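Local coordinates for protein flap endonuclease 1 (Methanocaldococcus jannaschii, PDB 1A76) that cuts the 5' flaps of branched DNA during replication and repair, using magnesium as cofactor, and also trims DNA as a 5'-3' exonuclease, at residues A[76-81]-A[155-160]; A[167-172]-A[179-184]; A[215-220]-A[237-242]. All coordinates share one frame; numbering follows the deposited sequence.

Contact 1 (A[76-81]-A[155-160]); sequences IWVFDG and AQASYM
Gln156, Ala157 and Met160, on one side of helix 153-162, meet Ile76 and Val78 of strand 74-79 in the PIN-like nuclease core, where this helix packs on the central sheet. The aliphatic CG of Gln156 lies 3.6 Å from Val78 CG1, the two side chains crossing at about a right angle; then the chain bends at chi2 (68°) and carries the amide away from the strand. That suits a glutamine: its methylenes join the apolar layer while NE2 is hydrogen-bonded to the carbonyl of Thr271 and gives a weak hydrogen bond to Met160 SD.

Ala157 follows at the point of closest backbone approach, its CA 6.4 Å from that of Val78. The Ala157 methyl meets the Val78 side chain, CB 4.1 Å from CG2. The same CB touches Ala25 of the adjacent strand, so a small residue fits here. Next door, Glu154 is a metal ligand, and Asp80, predicted to bind the same magnesium, accepts a hydrogen bond from Gly153 N.

One turn on, Met160 brings a flexible thioether to the strand. SD meets Val78 CG2 tip to tip at 4.0 Å, and the bend at chi3 turns CE onto Ile76, 3.8 Å from its CG2.

Contact 2 (A[167-172]-A[179-184]); sequences WAVVSQ and YGAPRV
Arg183 lays its guanidinium flat on the indole of Trp167, the two planes only 8° apart and their centres 4.0 Å from each other. The side chains themselves cross at about a right angle, and the arginine runs over the indole with CD above the six-membered ring, 3.7 Å from its centroid, in a CH-pi contact; farther along, CZ lies off-centre above the five-membered ring in a cation-pi contact. Trp167 NE1 lies over the middle of the guanidinium, but it faces another N-H donor at NE and forms no hydrogen bond there.

The stack and a bond from NH1 to the backbone carbonyl Trp167 O together limit the rotation of the guanidinium. This bond is 2.8 Å long, in the carbonyl plane and on a lone pair, although the N-H...O angle of 137° is well bent. Trp167 also makes a cation-pi contact with Lys22, and Arg183 touches Leu197 and Glu199 of strand 196-199.

Next along the chain the strands pair. The methyl of Ala168 packs 3.6 Å from Arg183 CB, a close place that suits a small residue, and Val169 N donates to Arg183 O at 3.1 Å. Val169 and Val184 form a parallel bridge, with Val184 CA 3.3 Å from Val169 O in a CA-H...O contact. Their beta-branched side chains share the sheet face on which Val169 CG2 approaches Ala181 CB and packs against Ala157 of helix 153-162.

Such parallel strands are part of the alpha/beta core of PIN-like nucleases; Ser171 OG, hydrogen-bonded to Asp173 N, ties the strand end to a predicted magnesium ligand.

Contact 3 (A[215-220]-A[237-242]); sequences IDIAIF and RAYELV
Phe220 and Ile217 supply most of the apolar surface that helix 211-221 turns to Ala238, Leu241 and Val242 of helix 235-244, a pair consistent with the helix-three-turn-helix (H3TH) DNA-binding motif of FEN1 enzymes. The aliphatic contacts come first. Ala238 is the point of nearest backbone approach, its CA 5.3 Å from that of Ile217, and its small side chain lets the helices come together with local axes 9.0 Å apart at 137°. Branched Ile217 reaches three partners: CG2 meets Ala238 CB at 4.2 Å, CG1 lies 4.0 Å from Val242 CG2 where the two side chains cross at about a right angle, and CD1 comes to the edge of the Tyr239 ring, 4.0 Å from its CD1.

The other aromatic contact is that of Phe220, long and flat enough to reach from Ala238, its CB 3.5 Å from Ala238 CB, to Leu241, whose CD1 is 3.6 Å from CZ. An alanine here removes the ring that spans Ala238 and Leu241 and would probably leave a gap beside Leu241 CD1.

Polar ends are engaged away from this interface. Asp216 offers only CB to Val242 CG2, while its carboxylate is hydrogen-bonded to Tyr258 and forms a salt bridge with Lys248; Tyr239 OH is hydrogen-bonded to the carbonyl of Leu207. Both helices also touch helix 247-254, through Phe220 on Val250 and Leu251 and Val242 on Ala247, and helix 258-266 covers Ile215 and Ile219.

Along the chain the three contacts follow in series, each closing before the next opens. Contacts 1 and 2 both reach the same mixed sheet: their centres are 10 Å apart, and helix 153-162, leading towards strand 168-170, joins them where Ala157 O meets Val169 CG2 and Ala155 meets Tyr179. Contact 1 brings the N-domain strand 74-79 against an I-domain helix, whereas contacts 2 and 3 lie wholly within the I-domain. Contact 3 stands apart, its centre about 26 Å from that of contact 1 and 21 Å from that of contact 2. The chain thus combines a metal-binding alpha/beta core with a helical region consistent with the H3TH DNA-binding motif of FEN1 enzymes.

Contact 1 (A[76-81]-A[155-160])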
ATOM      1  N   ILE A  76       9.865  -2.081  -6.881  1.00 13.22           N
ATOM      2  CA  ILE A  76      10.249  -0.755  -6.456  1.00 14.39           C
ATOM      3  C   ILE A  76       9.216  -0.490  -5.365  1.00 16.04           C
ATOM      4  O   ILE A  76       8.010  -0.627  -5.593  1.00 14.95           O
ATOM      5  CB  ILE A  76      10.152   0.297  -7.597  1.00 14.43           C
ATOM      6  CG1 ILE A  76      10.469   1.681  -7.028  1.00 10.93           C
ATOM      7  CG2 ILE A  76       8.770   0.258  -8.250  1.00 15.65           C
ATOM      8  CD1 ILE A  76      11.273   2.571  -7.956  1.00 13.95           C
ATOM      9  N   TRP A  77       9.694  -0.150  -4.173  1.00 14.70           N
ATOM     10  CA  TRP A  77       8.816   0.100  -3.044  1.00 12.27           C
ATOM     11  C   TRP A  77       8.302   1.536  -3.025  1.00 12.07           C
ATOM     12  O   TRP A  77       9.057   2.491  -3.220  1.00 12.79           O
ATOM     13  CB  TRP A  77       9.557  -0.218  -1.737  1.00 11.34           C
ATOM     14  CG  TRP A  77       9.684  -1.686  -1.488  1.00 10.60           C
ATOM     15  CD1 TRP A  77      10.485  -2.571  -2.162  1.00  9.07           C
ATOM     16  CD2 TRP A  77       8.965  -2.456  -0.517  1.00  8.52           C
ATOM     17  NE1 TRP A  77      10.305  -3.837  -1.666  1.00 10.46           N
ATOM     18  CE2 TRP A  77       9.381  -3.797  -0.657  1.00  8.62           C
ATOM     19  CE3 TRP A  77       8.008  -2.141   0.461  1.00  4.77           C
ATOM     20  CZ2 TRP A  77       8.872  -4.831   0.146  1.00  9.26           C
ATOM     21  CZ3 TRP A  77       7.501  -3.163   1.254  1.00  7.38           C
ATOM     22  CH2 TRP A  77       7.937  -4.494   1.094  1.00  8.91           C
ATOM     23  N   VAL A  78       7.006   1.683  -2.794  1.00 12.27           N
ATOM     24  CA  VAL A  78       6.395   3.000  -2.749  1.00 11.26           C
ATOM     25  C   VAL A  78       5.801   3.275  -1.379  1.00 13.65           C
ATOM     26  O   VAL A  78       4.908   2.560  -0.905  1.00  9.82           O
ATOM     27  CB  VAL A  78       5.295   3.142  -3.816  1.00 12.66           C
ATOM     28  CG1 VAL A  78       4.861   4.581  -3.915  1.00 10.54           C
ATOM     29  CG2 VAL A  78       5.806   2.674  -5.156  1.00 11.59           C
ATOM     30  N   PHE A  79       6.299   4.331  -0.742  1.00 12.63           N
ATOM     31  CA  PHE A  79       5.826   4.698   0.574  1.00 14.07           C
ATOM     32  C   PHE A  79       4.942   5.934   0.529  1.00 12.54           C
ATOM     33  O   PHE A  79       4.933   6.660  -0.464  1.00 12.10           O
ATOM     34  CB  PHE A  79       7.023   4.878   1.502  1.00 12.81           C
ATOM     35  CG  PHE A  79       7.759   3.591   1.775  1.00 13.98           C
ATOM     36  CD1 PHE A  79       7.337   2.732   2.796  1.00 13.62           C
ATOM     37  CD2 PHE A  79       8.854   3.220   0.995  1.00 17.60           C
ATOM     38  CE1 PHE A  79       7.995   1.524   3.037  1.00 17.24           C
ATOM     39  CE2 PHE A  79       9.523   2.016   1.224  1.00 19.88           C
ATOM     40  CZ  PHE A  79       9.094   1.165   2.245  1.00 19.66           C
ATOM     41  N   ASP A  80       4.180   6.145   1.597  1.00 14.62           N
ATOM     42  CA  ASP A  80       3.253   7.269   1.684  1.00 17.22           C
ATOM     43  C   ASP A  80       3.951   8.595   1.939  1.00 20.57           C
ATOM     44  O   ASP A  80       3.478   9.651   1.511  1.00 20.52           O
ATOM     45  CB  ASP A  80       2.246   7.046   2.825  1.00 18.49           C
ATOM     46  CG  ASP A  80       1.126   6.093   2.454  1.00 19.75           C
ATOM     47  OD1 ASP A  80       0.971   5.774   1.268  1.00 23.88           O
ATOM     48  OD2 ASP A  80       0.391   5.656   3.359  1.00 22.08           O
ATOM     49  N   GLY A  81       5.085   8.549   2.627  1.00 22.67           N
ATOM     50  CA  GLY A  81       5.752   9.793   2.967  1.00 29.81           C
ATOM     51  C   GLY A  81       4.864  10.332   4.075  1.00 35.15           C
ATOM     52  O   GLY A  81       4.141  11.315   3.909  1.00 34.21           O
ATOM     53  N   ALA A 155      -1.544   5.799  -4.906  1.00  7.69           N
ATOM     54  CA  ALA A 155      -1.732   6.700  -6.043  1.00  8.37           C
ATOM     55  C   ALA A 155      -0.447   6.830  -6.826  1.00  8.49           C
ATOM     56  O   ALA A 155      -0.468   6.857  -8.044  1.00  9.06           O
ATOM     57  CB  ALA A 155      -2.178   8.075  -5.580  1.00  6.37           C
ATOM     58  N   GLN A 156       0.673   6.928  -6.121  1.00 11.99           N
ATOM     59  CA  GLN A 156       1.973   7.046  -6.775  1.00 11.61           C
ATOM     60  C   GLN A 156       2.282   5.769  -7.548  1.00  9.29           C
ATOM     61  O   GLN A 156       2.771   5.816  -8.676  1.00 10.67           O
ATOM     62  CB  GLN A 156       3.078   7.302  -5.744  1.00 14.12           C
ATOM     63  CG  GLN A 156       4.484   7.268  -6.328  1.00 14.46           C
ATOM     64  CD  GLN A 156       4.762   8.423  -7.285  1.00 14.25           C
ATOM     65  OE1 GLN A 156       4.192   9.509  -7.151  1.00 17.14           O
ATOM     66  NE2 GLN A 156       5.646   8.192  -8.249  1.00 14.04           N
ATOM     67  N   ALA A 157       1.986   4.626  -6.942  1.00  9.37           N
ATOM     68  CA  ALA A 157       2.246   3.335  -7.582  1.00  8.96           C
ATOM     69  C   ALA A 157       1.388   3.172  -8.827  1.00 13.37           C
ATOM     70  O   ALA A 157       1.848   2.641  -9.851  1.00 13.03           O
ATOM     71  CB  ALA A 157       1.969   2.196  -6.599  1.00  7.02           C
ATOM     72  N   SER A 158       0.136   3.615  -8.740  1.00 10.27           N
ATOM     73  CA  SER A 158      -0.759   3.505  -9.881  1.00 12.53           C
ATOM     74  C   SER A 158      -0.221   4.337 -11.043  1.00 12.39           C
ATOM     75  O   SER A 158      -0.183   3.870 -12.190  1.00 10.68           O
ATOM     76  CB  SER A 158      -2.171   3.967  -9.502  1.00 10.33           C
ATOM     77  OG  SER A 158      -2.661   3.216  -8.400  1.00 12.17           O
ATOM     78  N   TYR A 159       0.201   5.565 -10.745  1.00 14.21           N
ATOM     79  CA  TYR A 159       0.754   6.464 -11.766  1.00 13.92           C
ATOM     80  C   TYR A 159       1.961   5.834 -12.470  1.00 14.63           C
ATOM     81  O   TYR A 159       2.105   5.924 -13.698  1.00 16.42           O
ATOM     82  CB  TYR A 159       1.167   7.794 -11.119  1.00 12.86           C
ATOM     83  CG  TYR A 159       2.026   8.696 -11.982  1.00 17.51           C
ATOM     84  CD1 TYR A 159       1.490   9.340 -13.099  1.00 16.44           C
ATOM     85  CD2 TYR A 159       3.361   8.962 -11.644  1.00 19.62           C
ATOM     86  CE1 TYR A 159       2.256  10.238 -13.859  1.00 17.89           C
ATOM     87  CE2 TYR A 159       4.138   9.861 -12.398  1.00 17.46           C
ATOM     88  CZ  TYR A 159       3.573  10.493 -13.500  1.00 19.83           C
ATOM     89  OH  TYR A 159       4.308  11.380 -14.251  1.00 17.59           O
ATOM     90  N   MET A 160       2.834   5.200 -11.695  1.00 12.63           N
ATOM     91  CA  MET A 160       4.024   4.562 -12.268  1.00 13.20           C
ATOM     92  C   MET A 160       3.624   3.412 -13.195  1.00 11.12           C
ATOM     93  O   MET A 160       4.267   3.150 -14.224  1.00  9.43           O
ATOM     94  CB  MET A 160       4.928   4.044 -11.150  1.00 11.56           C
ATOM     95  CG  MET A 160       5.535   5.163 -10.285  1.00 12.80           C
ATOM     96  SD  MET A 160       6.050   4.673  -8.617  1.00 12.39           S
ATOM     97  CE  MET A 160       7.544   3.765  -8.959  1.00 10.88           C
TER

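Contact 2 (A[167-172]-A[179-184])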
ATOM      1  N   TRP A 167       4.833  -2.930 -14.568  1.00 14.98           N
ATOM      2  CA  TRP A 167       3.722  -3.688 -15.127  1.00 12.87           C
ATOM      3  C   TRP A 167       2.451  -3.661 -14.277  1.00 13.86           C
ATOM      4  O   TRP A 167       1.336  -3.699 -14.803  1.00 13.17           O
ATOM      5  CB  TRP A 167       4.160  -5.132 -15.321  1.00 10.04           C
ATOM      6  CG  TRP A 167       3.201  -5.956 -16.112  1.00 13.01           C
ATOM      7  CD1 TRP A 167       2.873  -5.804 -17.433  1.00 12.59           C
ATOM      8  CD2 TRP A 167       2.477  -7.096 -15.646  1.00 12.97           C
ATOM      9  NE1 TRP A 167       1.985  -6.788 -17.819  1.00 14.59           N
ATOM     10  CE2 TRP A 167       1.728  -7.594 -16.740  1.00 14.63           C
ATOM     11  CE3 TRP A 167       2.387  -7.750 -14.409  1.00 13.18           C
ATOM     12  CZ2 TRP A 167       0.904  -8.713 -16.631  1.00 13.66           C
ATOM     13  CZ3 TRP A 167       1.568  -8.856 -14.306  1.00 15.03           C
ATOM     14  CH2 TRP A 167       0.837  -9.329 -15.412  1.00 13.18           C
ATOM     15  N   ALA A 168       2.625  -3.604 -12.960  1.00 13.31           N
ATOM     16  CA  ALA A 168       1.489  -3.599 -12.063  1.00 12.66           C
ATOM     17  C   ALA A 168       1.825  -3.082 -10.676  1.00 14.37           C
ATOM     18  O   ALA A 168       3.001  -2.870 -10.320  1.00  8.55           O
ATOM     19  CB  ALA A 168       0.909  -5.021 -11.950  1.00 11.20           C
ATOM     20  N   VAL A 169       0.764  -2.885  -9.902  1.00 11.95           N
ATOM     21  CA  VAL A 169       0.888  -2.443  -8.523  1.00 10.30           C
ATOM     22  C   VAL A 169       0.658  -3.693  -7.671  1.00  9.83           C
ATOM     23  O   VAL A 169      -0.287  -4.449  -7.898  1.00  9.44           O
ATOM     24  CB  VAL A 169      -0.189  -1.375  -8.184  1.00  8.32           C
ATOM     25  CG1 VAL A 169      -0.260  -1.145  -6.673  1.00  5.94           C
ATOM     26  CG2 VAL A 169       0.124  -0.075  -8.926  1.00  5.05           C
ATOM     27  N   VAL A 170       1.547  -3.934  -6.721  1.00 11.54           N
ATOM     28  CA  VAL A 170       1.399  -5.069  -5.827  1.00  9.74           C
ATOM     29  C   VAL A 170       0.715  -4.567  -4.553  1.00 10.47           C
ATOM     30  O   VAL A 170       1.172  -3.615  -3.917  1.00  7.17           O
ATOM     31  CB  VAL A 170       2.764  -5.689  -5.497  1.00 11.68           C
ATOM     32  CG1 VAL A 170       2.626  -6.689  -4.349  1.00 10.33           C
ATOM     33  CG2 VAL A 170       3.326  -6.365  -6.736  1.00 14.46           C
ATOM     34  N   SER A 171      -0.406  -5.191  -4.207  1.00 12.25           N
ATOM     35  CA  SER A 171      -1.159  -4.804  -3.025  1.00 13.48           C
ATOM     36  C   SER A 171      -2.265  -5.821  -2.735  1.00 14.68           C
ATOM     37  O   SER A 171      -2.620  -6.612  -3.599  1.00 14.23           O
ATOM     38  CB  SER A 171      -1.785  -3.422  -3.239  1.00 14.09           C
ATOM     39  OG  SER A 171      -2.594  -3.066  -2.126  1.00 15.56           O
ATOM     40  N   GLN A 172      -2.797  -5.804  -1.515  1.00 16.11           N
ATOM     41  CA  GLN A 172      -3.877  -6.717  -1.149  1.00 15.98           C
ATOM     42  C   GLN A 172      -5.225  -6.040  -1.393  1.00 17.14           C
ATOM     43  O   GLN A 172      -6.279  -6.692  -1.400  1.00 17.48           O
ATOM     44  CB  GLN A 172      -3.761  -7.114   0.322  1.00 14.68           C
ATOM     45  CG  GLN A 172      -2.590  -8.031   0.607  1.00 17.55           C
ATOM     46  CD  GLN A 172      -2.663  -9.303  -0.199  1.00 16.40           C
ATOM     47  OE1 GLN A 172      -3.522 -10.149   0.040  1.00 20.34           O
ATOM     48  NE2 GLN A 172      -1.777  -9.441  -1.166  1.00 12.35           N
ATOM     49  N   TYR A 179      -7.398   4.563  -9.100  1.00 11.59           N
ATOM     50  CA  TYR A 179      -6.460   5.602  -9.530  1.00 13.40           C
ATOM     51  C   TYR A 179      -6.021   5.358 -10.965  1.00 11.38           C
ATOM     52  O   TYR A 179      -5.108   6.007 -11.470  1.00 14.29           O
ATOM     53  CB  TYR A 179      -5.220   5.641  -8.630  1.00 14.51           C
ATOM     54  CG  TYR A 179      -5.502   6.117  -7.231  1.00 14.30           C
ATOM     55  CD1 TYR A 179      -5.857   5.213  -6.238  1.00 15.56           C
ATOM     56  CD2 TYR A 179      -5.404   7.471  -6.896  1.00 12.70           C
ATOM     57  CE1 TYR A 179      -6.114   5.629  -4.953  1.00 15.70           C
ATOM     58  CE2 TYR A 179      -5.660   7.902  -5.592  1.00 11.22           C
ATOM     59  CZ  TYR A 179      -6.018   6.969  -4.629  1.00 15.08           C
ATOM     60  OH  TYR A 179      -6.322   7.357  -3.343  1.00 16.91           O
ATOM     61  N   GLY A 180      -6.681   4.426 -11.631  1.00 11.66           N
ATOM     62  CA  GLY A 180      -6.323   4.155 -13.007  1.00  9.84           C
ATOM     63  C   GLY A 180      -5.210   3.139 -13.198  1.00 11.24           C
ATOM     64  O   GLY A 180      -4.683   3.017 -14.305  1.00 10.36           O
ATOM     65  N   ALA A 181      -4.821   2.429 -12.140  1.00 10.15           N
ATOM     66  CA  ALA A 181      -3.775   1.414 -12.288  1.00 10.37           C
ATOM     67  C   ALA A 181      -4.266   0.391 -13.318  1.00 11.25           C
ATOM     68  O   ALA A 181      -5.330  -0.206 -13.148  1.00 10.33           O
ATOM     69  CB  ALA A 181      -3.517   0.724 -10.972  1.00  4.84           C
ATOM     70  N   PRO A 182      -3.483   0.152 -14.381  1.00 12.22           N
ATOM     71  CA  PRO A 182      -3.931  -0.816 -15.392  1.00 11.60           C
ATOM     72  C   PRO A 182      -3.981  -2.241 -14.856  1.00 12.51           C
ATOM     73  O   PRO A 182      -4.825  -3.038 -15.257  1.00 13.03           O
ATOM     74  CB  PRO A 182      -2.913  -0.663 -16.529  1.00 12.21           C
ATOM     75  CG  PRO A 182      -2.095   0.539 -16.183  1.00 12.14           C
ATOM     76  CD  PRO A 182      -2.159   0.706 -14.706  1.00  8.60           C
ATOM     77  N   ARG A 183      -3.089  -2.554 -13.931  1.00 11.45           N
ATOM     78  CA  ARG A 183      -3.054  -3.893 -13.367  1.00 11.63           C
ATOM     79  C   ARG A 183      -2.689  -3.880 -11.896  1.00  7.85           C
ATOM     80  O   ARG A 183      -1.853  -3.095 -11.464  1.00  7.98           O
ATOM     81  CB  ARG A 183      -2.022  -4.745 -14.100  1.00 14.49           C
ATOM     82  CG  ARG A 183      -2.488  -5.395 -15.374  1.00 15.42           C
ATOM     83  CD  ARG A 183      -1.302  -6.036 -16.088  1.00 18.56           C
ATOM     84  NE  ARG A 183      -1.303  -5.669 -17.497  1.00 21.39           N
ATOM     85  CZ  ARG A 183      -0.697  -4.596 -17.996  1.00 22.03           C
ATOM     86  NH1 ARG A 183      -0.016  -3.776 -17.209  1.00 20.07           N
ATOM     87  NH2 ARG A 183      -0.764  -4.353 -19.295  1.00 27.35           N
ATOM     88  N   VAL A 184      -3.309  -4.784 -11.146  1.00  5.83           N
ATOM     89  CA  VAL A 184      -3.042  -4.951  -9.726  1.00  8.75           C
ATOM     90  C   VAL A 184      -2.801  -6.448  -9.541  1.00 10.63           C
ATOM     91  O   VAL A 184      -3.458  -7.271 -10.182  1.00 10.48           O
ATOM     92  CB  VAL A 184      -4.255  -4.531  -8.843  1.00  8.47           C
ATOM     93  CG1 VAL A 184      -4.070  -5.059  -7.419  1.00  7.12           C
ATOM     94  CG2 VAL A 184      -4.391  -3.010  -8.836  1.00  6.92           C
TER

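Contact 3 (A[215-220]-A[237-242])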
ATOM      1  N   ILE A 215     -15.462   4.396  -9.814  1.00  6.72           N
ATOM      2  CA  ILE A 215     -15.184   5.282  -8.686  1.00  8.48           C
ATOM      3  C   ILE A 215     -16.510   5.625  -7.970  1.00 11.39           C
ATOM      4  O   ILE A 215     -16.566   5.716  -6.746  1.00 11.73           O
ATOM      5  CB  ILE A 215     -14.490   6.587  -9.188  1.00  5.28           C
ATOM      6  CG1 ILE A 215     -13.054   6.279  -9.612  1.00  7.53           C
ATOM      7  CG2 ILE A 215     -14.455   7.659  -8.086  1.00  7.93           C
ATOM      8  CD1 ILE A 215     -12.407   7.372 -10.451  1.00  5.38           C
ATOM      9  N   ASP A 216     -17.579   5.801  -8.740  1.00 10.07           N
ATOM     10  CA  ASP A 216     -18.876   6.111  -8.151  1.00  7.18           C
ATOM     11  C   ASP A 216     -19.334   4.914  -7.306  1.00  5.56           C
ATOM     12  O   ASP A 216     -19.775   5.082  -6.170  1.00 10.19           O
ATOM     13  CB  ASP A 216     -19.896   6.427  -9.253  1.00  8.65           C
ATOM     14  CG  ASP A 216     -19.780   7.862  -9.775  1.00 12.01           C
ATOM     15  OD1 ASP A 216     -19.012   8.663  -9.204  1.00 13.68           O
ATOM     16  OD2 ASP A 216     -20.465   8.188 -10.769  1.00 12.71           O
ATOM     17  N   ILE A 217     -19.209   3.703  -7.858  1.00  6.43           N
ATOM     18  CA  ILE A 217     -19.583   2.484  -7.144  1.00 10.29           C
ATOM     19  C   ILE A 217     -18.780   2.459  -5.837  1.00 11.78           C
ATOM     20  O   ILE A 217     -19.325   2.189  -4.768  1.00 11.05           O
ATOM     21  CB  ILE A 217     -19.251   1.205  -7.969  1.00 10.81           C
ATOM     22  CG1 ILE A 217     -20.190   1.094  -9.169  1.00 16.94           C
ATOM     23  CG2 ILE A 217     -19.403  -0.040  -7.094  1.00  8.69           C
ATOM     24  CD1 ILE A 217     -19.693   0.149 -10.245  1.00 16.67           C
ATOM     25  N   ALA A 218     -17.489   2.773  -5.934  1.00 13.80           N
ATOM     26  CA  ALA A 218     -16.616   2.809  -4.771  1.00 12.10           C
ATOM     27  C   ALA A 218     -17.116   3.815  -3.742  1.00 11.24           C
ATOM     28  O   ALA A 218     -17.150   3.535  -2.536  1.00 10.95           O
ATOM     29  CB  ALA A 218     -15.195   3.168  -5.195  1.00 12.34           C
ATOM     30  N   ILE A 219     -17.497   5.000  -4.213  1.00 14.02           N
ATOM     31  CA  ILE A 219     -17.986   6.027  -3.310  1.00 14.22           C
ATOM     32  C   ILE A 219     -19.252   5.543  -2.597  1.00 15.90           C
ATOM     33  O   ILE A 219     -19.379   5.732  -1.388  1.00 15.66           O
ATOM     34  CB  ILE A 219     -18.220   7.359  -4.064  1.00 16.73           C
ATOM     35  CG1 ILE A 219     -16.854   7.962  -4.454  1.00 16.27           C
ATOM     36  CG2 ILE A 219     -18.969   8.349  -3.188  1.00 16.93           C
ATOM     37  CD1 ILE A 219     -16.933   9.148  -5.410  1.00 14.60           C
ATOM     38  N   PHE A 220     -20.170   4.910  -3.331  1.00 14.57           N
ATOM     39  CA  PHE A 220     -21.409   4.370  -2.743  1.00 13.57           C
ATOM     40  C   PHE A 220     -21.082   3.374  -1.642  1.00 13.77           C
ATOM     41  O   PHE A 220     -21.678   3.390  -0.563  1.00 13.09           O
ATOM     42  CB  PHE A 220     -22.241   3.606  -3.785  1.00 12.99           C
ATOM     43  CG  PHE A 220     -23.241   4.452  -4.522  1.00 16.53           C
ATOM     44  CD1 PHE A 220     -24.331   5.007  -3.858  1.00 17.98           C
ATOM     45  CD2 PHE A 220     -23.114   4.659  -5.892  1.00 12.99           C
ATOM     46  CE1 PHE A 220     -25.282   5.752  -4.550  1.00 14.59           C
ATOM     47  CE2 PHE A 220     -24.055   5.400  -6.589  1.00 15.11           C
ATOM     48  CZ  PHE A 220     -25.145   5.949  -5.913  1.00 14.68           C
ATOM     49  N   ARG A 237     -26.412  -2.760  -5.907  1.00 15.52           N
ATOM     50  CA  ARG A 237     -27.323  -1.621  -5.970  1.00 14.07           C
ATOM     51  C   ARG A 237     -26.653  -0.389  -6.568  1.00 12.74           C
ATOM     52  O   ARG A 237     -27.268   0.360  -7.328  1.00 13.40           O
ATOM     53  CB  ARG A 237     -27.859  -1.294  -4.568  1.00 13.17           C
ATOM     54  CG  ARG A 237     -28.600   0.036  -4.471  1.00 12.66           C
ATOM     55  CD  ARG A 237     -29.964   0.027  -5.193  1.00 15.27           C
ATOM     56  NE  ARG A 237     -30.696   1.263  -4.908  1.00 16.45           N
ATOM     57  CZ  ARG A 237     -31.515   1.876  -5.758  1.00 16.55           C
ATOM     58  NH1 ARG A 237     -31.729   1.376  -6.972  1.00 14.66           N
ATOM     59  NH2 ARG A 237     -32.103   3.009  -5.398  1.00 16.34           N
ATOM     60  N   ALA A 238     -25.385  -0.193  -6.232  1.00 11.17           N
ATOM     61  CA  ALA A 238     -24.626   0.945  -6.727  1.00 10.03           C
ATOM     62  C   ALA A 238     -24.394   0.818  -8.233  1.00 10.48           C
ATOM     63  O   ALA A 238     -24.521   1.793  -8.980  1.00 10.97           O
ATOM     64  CB  ALA A 238     -23.305   1.033  -5.981  1.00 10.05           C
ATOM     65  N   TYR A 239     -24.070  -0.394  -8.670  1.00 10.37           N
ATOM     66  CA  TYR A 239     -23.832  -0.681 -10.087  1.00  9.59           C
ATOM     67  C   TYR A 239     -25.149  -0.476 -10.844  1.00 11.28           C
ATOM     68  O   TYR A 239     -25.163  -0.025 -11.987  1.00  9.00           O
ATOM     69  CB  TYR A 239     -23.351  -2.131 -10.234  1.00 14.27           C
ATOM     70  CG  TYR A 239     -23.190  -2.630 -11.661  1.00 16.26           C
ATOM     71  CD1 TYR A 239     -22.121  -2.212 -12.456  1.00 14.61           C
ATOM     72  CD2 TYR A 239     -24.090  -3.550 -12.199  1.00 17.73           C
ATOM     73  CE1 TYR A 239     -21.950  -2.707 -13.757  1.00 15.65           C
ATOM     74  CE2 TYR A 239     -23.929  -4.050 -13.497  1.00 17.39           C
ATOM     75  CZ  TYR A 239     -22.856  -3.628 -14.271  1.00 17.64           C
ATOM     76  OH  TYR A 239     -22.681  -4.167 -15.537  1.00 17.09           O
ATOM     77  N   GLU A 240     -26.259  -0.792 -10.178  1.00 12.14           N
ATOM     78  CA  GLU A 240     -27.587  -0.640 -10.763  1.00 13.16           C
ATOM     79  C   GLU A 240     -27.888   0.837 -11.022  1.00 13.75           C
ATOM     80  O   GLU A 240     -28.421   1.195 -12.074  1.00 12.72           O
ATOM     81  CB  GLU A 240     -28.621  -1.249  -9.810  1.00 14.20           C
ATOM     82  CG  GLU A 240     -30.078  -1.011 -10.159  1.00 15.25           C
ATOM     83  CD  GLU A 240     -30.996  -1.770  -9.222  1.00 13.95           C
ATOM     84  OE1 GLU A 240     -31.248  -1.254  -8.121  1.00 15.56           O
ATOM     85  OE2 GLU A 240     -31.450  -2.879  -9.576  1.00 13.93           O
ATOM     86  N   LEU A 241     -27.538   1.691 -10.059  1.00 12.90           N
ATOM     87  CA  LEU A 241     -27.768   3.131 -10.174  1.00 10.88           C
ATOM     88  C   LEU A 241     -26.839   3.728 -11.223  1.00 11.20           C
ATOM     89  O   LEU A 241     -27.205   4.643 -11.952  1.00 10.41           O
ATOM     90  CB  LEU A 241     -27.545   3.823  -8.816  1.00  9.61           C
ATOM     91  CG  LEU A 241     -28.585   3.506  -7.730  1.00  9.49           C
ATOM     92  CD1 LEU A 241     -28.104   3.999  -6.358  1.00  8.80           C
ATOM     93  CD2 LEU A 241     -29.928   4.142  -8.117  1.00  8.29           C
ATOM     94  N   VAL A 242     -25.625   3.203 -11.299  1.00 12.64           N
ATOM     95  CA  VAL A 242     -24.662   3.674 -12.282  1.00 11.86           C
ATOM     96  C   VAL A 242     -25.142   3.356 -13.700  1.00 10.26           C
ATOM     97  O   VAL A 242     -25.158   4.235 -14.563  1.00 13.58           O
ATOM     98  CB  VAL A 242     -23.272   3.030 -12.047  1.00 12.26           C
ATOM     99  CG1 VAL A 242     -22.488   2.954 -13.363  1.00 13.37           C
ATOM    100  CG2 VAL A 242     -22.504   3.848 -11.007  1.00 11.12           C
TER